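Local coordinates for protein putative endo-1,4-beta-xylanase (Bacteroides thetaiotaomicron VPI-5482, PDB 5MSX) that probably hydrolyses glycosidic bonds in plant pectin as a calcium-containing family 43 glycoside hydrolase of a gut bacterium, at residues K137-T140 / P141-L145. Sequence-based numbering, arbitrary orientation.
Sequences KPFT and PSTLL
F139 and T143 meet on one side of a tight turn, T140 and S142 on the other. The methyl CG2 of T143 lies 3.8 Å from CB of F139. It approaches the phenyl ring obliquely. The same methyl sits 3.4 Å from the carbonyl O of T140; it thus touches both the F139 side chain and the turn backbone. In T143, CG2 is anti to the carbonyl carbon, while OG1 lies between the backbone N and the carbonyl carbon (chi1 52°). This rotation brings the hydroxyl to the carbonyl O of L145. There OG1 donates a 2.7 Å hydrogen bond to O of L145, arriving almost in line with the C=O bond (168°).

CG2 of T140 is anti to the backbone N and beside the carbonyl carbon, which brings it against the P141 ring. The two side chains run roughly at right angles. The fit is tight, with CG2 of T140 only 3.4 Å from CD of P141. The methyl also touches S142, 3.5 Å from its OG. That contact is not polar; OG of S142 bonds to the carbonyl O of R130, whose guanidinium in turn reaches O of T143, which Q146 NE2 also binds.

The F139 ring meets the ring of Y113 at about 50°. Y115 lies against F139, S142 and T143, and P150 touches both F139 and T143.

The backbone bond from N of T143 to O of T140 is long and weak at 3.4 Å. With P141 and S142 as its central residues, T140-T143 is a type I beta turn. It lies in the loop joining strands 127-128 and 156-159 of the family 43 glycoside hydrolase region, away from the predicted catalytic residues.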
loop_
_atom_site.group_PDB
_atom_site.type_symbol
_atom_site.label_atom_id
_atom_site.label_comp_id
_atom_site.label_asym_id
_atom_site.label_seq_id
_atom_site.Cartn_x
_atom_site.Cartn_y
_atom_site.Cartn_z
ATOM N N LYS C 137 4.151 28.304 -8.430
ATOM C CA LYS C 137 2.949 28.922 -7.884
ATOM C C LYS C 137 1.869 29.089 -8.944
ATOM O O LYS C 137 2.202 29.143 -10.109
ATOM C CB LYS C 137 3.306 30.280 -7.315
ATOM C CG LYS C 137 4.362 30.206 -6.233
ATOM C CD LYS C 137 4.596 31.586 -5.679
ATOM C CE LYS C 137 5.585 31.561 -4.535
ATOM N NZ LYS C 137 5.574 32.916 -3.931
ATOM N N PRO C 138 0.589 29.188 -8.572
ATOM C CA PRO C 138 0.113 29.127 -7.181
ATOM C C PRO C 138 0.102 27.695 -6.633
ATOM O O PRO C 138 0.419 27.497 -5.454
ATOM C CB PRO C 138 -1.302 29.711 -7.256
ATOM C CG PRO C 138 -1.741 29.504 -8.674
ATOM C CD PRO C 138 -0.513 29.331 -9.535
ATOM N N PHE C 139 -0.236 26.719 -7.483
ATOM C CA PHE C 139 -0.113 25.307 -7.140
ATOM C C PHE C 139 0.243 24.411 -8.343
ATOM O O PHE C 139 0.041 24.789 -9.490
ATOM C CB PHE C 139 -1.396 24.825 -6.466
ATOM C CG PHE C 139 -2.637 25.038 -7.283
ATOM C CD1 PHE C 139 -3.022 24.105 -8.252
ATOM C CD2 PHE C 139 -3.436 26.161 -7.084
ATOM C CE1 PHE C 139 -4.174 24.290 -9.002
ATOM C CE2 PHE C 139 -4.590 26.358 -7.836
ATOM C CZ PHE C 139 -4.959 25.418 -8.797
ATOM N N THR C 140 0.767 23.231 -8.027
ATOM C CA THR C 140 1.181 22.185 -8.971
ATOM C C THR C 140 -0.003 21.197 -9.117
ATOM O O THR C 140 -0.904 21.172 -8.261
ATOM C CB THR C 140 2.484 21.541 -8.420
ATOM O OG1 THR C 140 3.537 22.509 -8.503
ATOM C CG2 THR C 140 2.953 20.306 -9.120
ATOM N N PRO C 141 -0.062 20.433 -10.234
ATOM C CA PRO C 141 -1.093 19.378 -10.331
ATOM C C PRO C 141 -0.977 18.271 -9.265
ATOM O O PRO C 141 -1.920 17.522 -9.080
ATOM C CB PRO C 141 -0.869 18.793 -11.735
ATOM C CG PRO C 141 -0.257 19.913 -12.510
ATOM C CD PRO C 141 0.608 20.651 -11.534
ATOM N N SER C 142 0.194 18.156 -8.644
ATOM C CA SER C 142 0.486 17.340 -7.470
ATOM C C SER C 142 -0.245 17.612 -6.136
ATOM O O SER C 142 0.059 16.935 -5.139
ATOM C CB SER C 142 1.969 17.466 -7.160
ATOM O OG SER C 142 2.742 16.969 -8.219
ATOM N N THR C 143 -1.167 18.571 -6.085
ATOM C CA THR C 143 -1.880 18.859 -4.845
ATOM C C THR C 143 -2.698 17.650 -4.348
ATOM O O THR C 143 -3.177 16.825 -5.152
ATOM C CB THR C 143 -2.866 20.030 -4.991
ATOM O OG1 THR C 143 -3.713 19.785 -6.110
ATOM C CG2 THR C 143 -2.147 21.374 -5.149
ATOM N N LEU C 144 -2.882 17.587 -3.027
ATOM C CA LEU C 144 -3.676 16.554 -2.383
ATOM C C LEU C 144 -5.122 16.609 -2.831
ATOM O O LEU C 144 -5.713 15.576 -3.160
ATOM C CB LEU C 144 -3.595 16.685 -0.856
ATOM C CG LEU C 144 -4.310 15.604 -0.031
ATOM C CD1 LEU C 144 -3.636 14.252 -0.230
ATOM C CD2 LEU C 144 -4.360 15.986 1.453
ATOM N N LEU C 145 -5.727 17.786 -2.817
ATOM C CA LEU C 145 -7.086 17.895 -3.340
ATOM C C LEU C 145 -7.006 18.036 -4.866
ATOM O O LEU C 145 -6.002 18.482 -5.399
ATOM C CB LEU C 145 -7.820 19.065 -2.727
ATOM C CG LEU C 145 -7.964 19.038 -1.201
ATOM C CD1 LEU C 145 -8.645 20.310 -0.718
ATOM C CD2 LEU C 145 -8.744 17.808 -0.766
#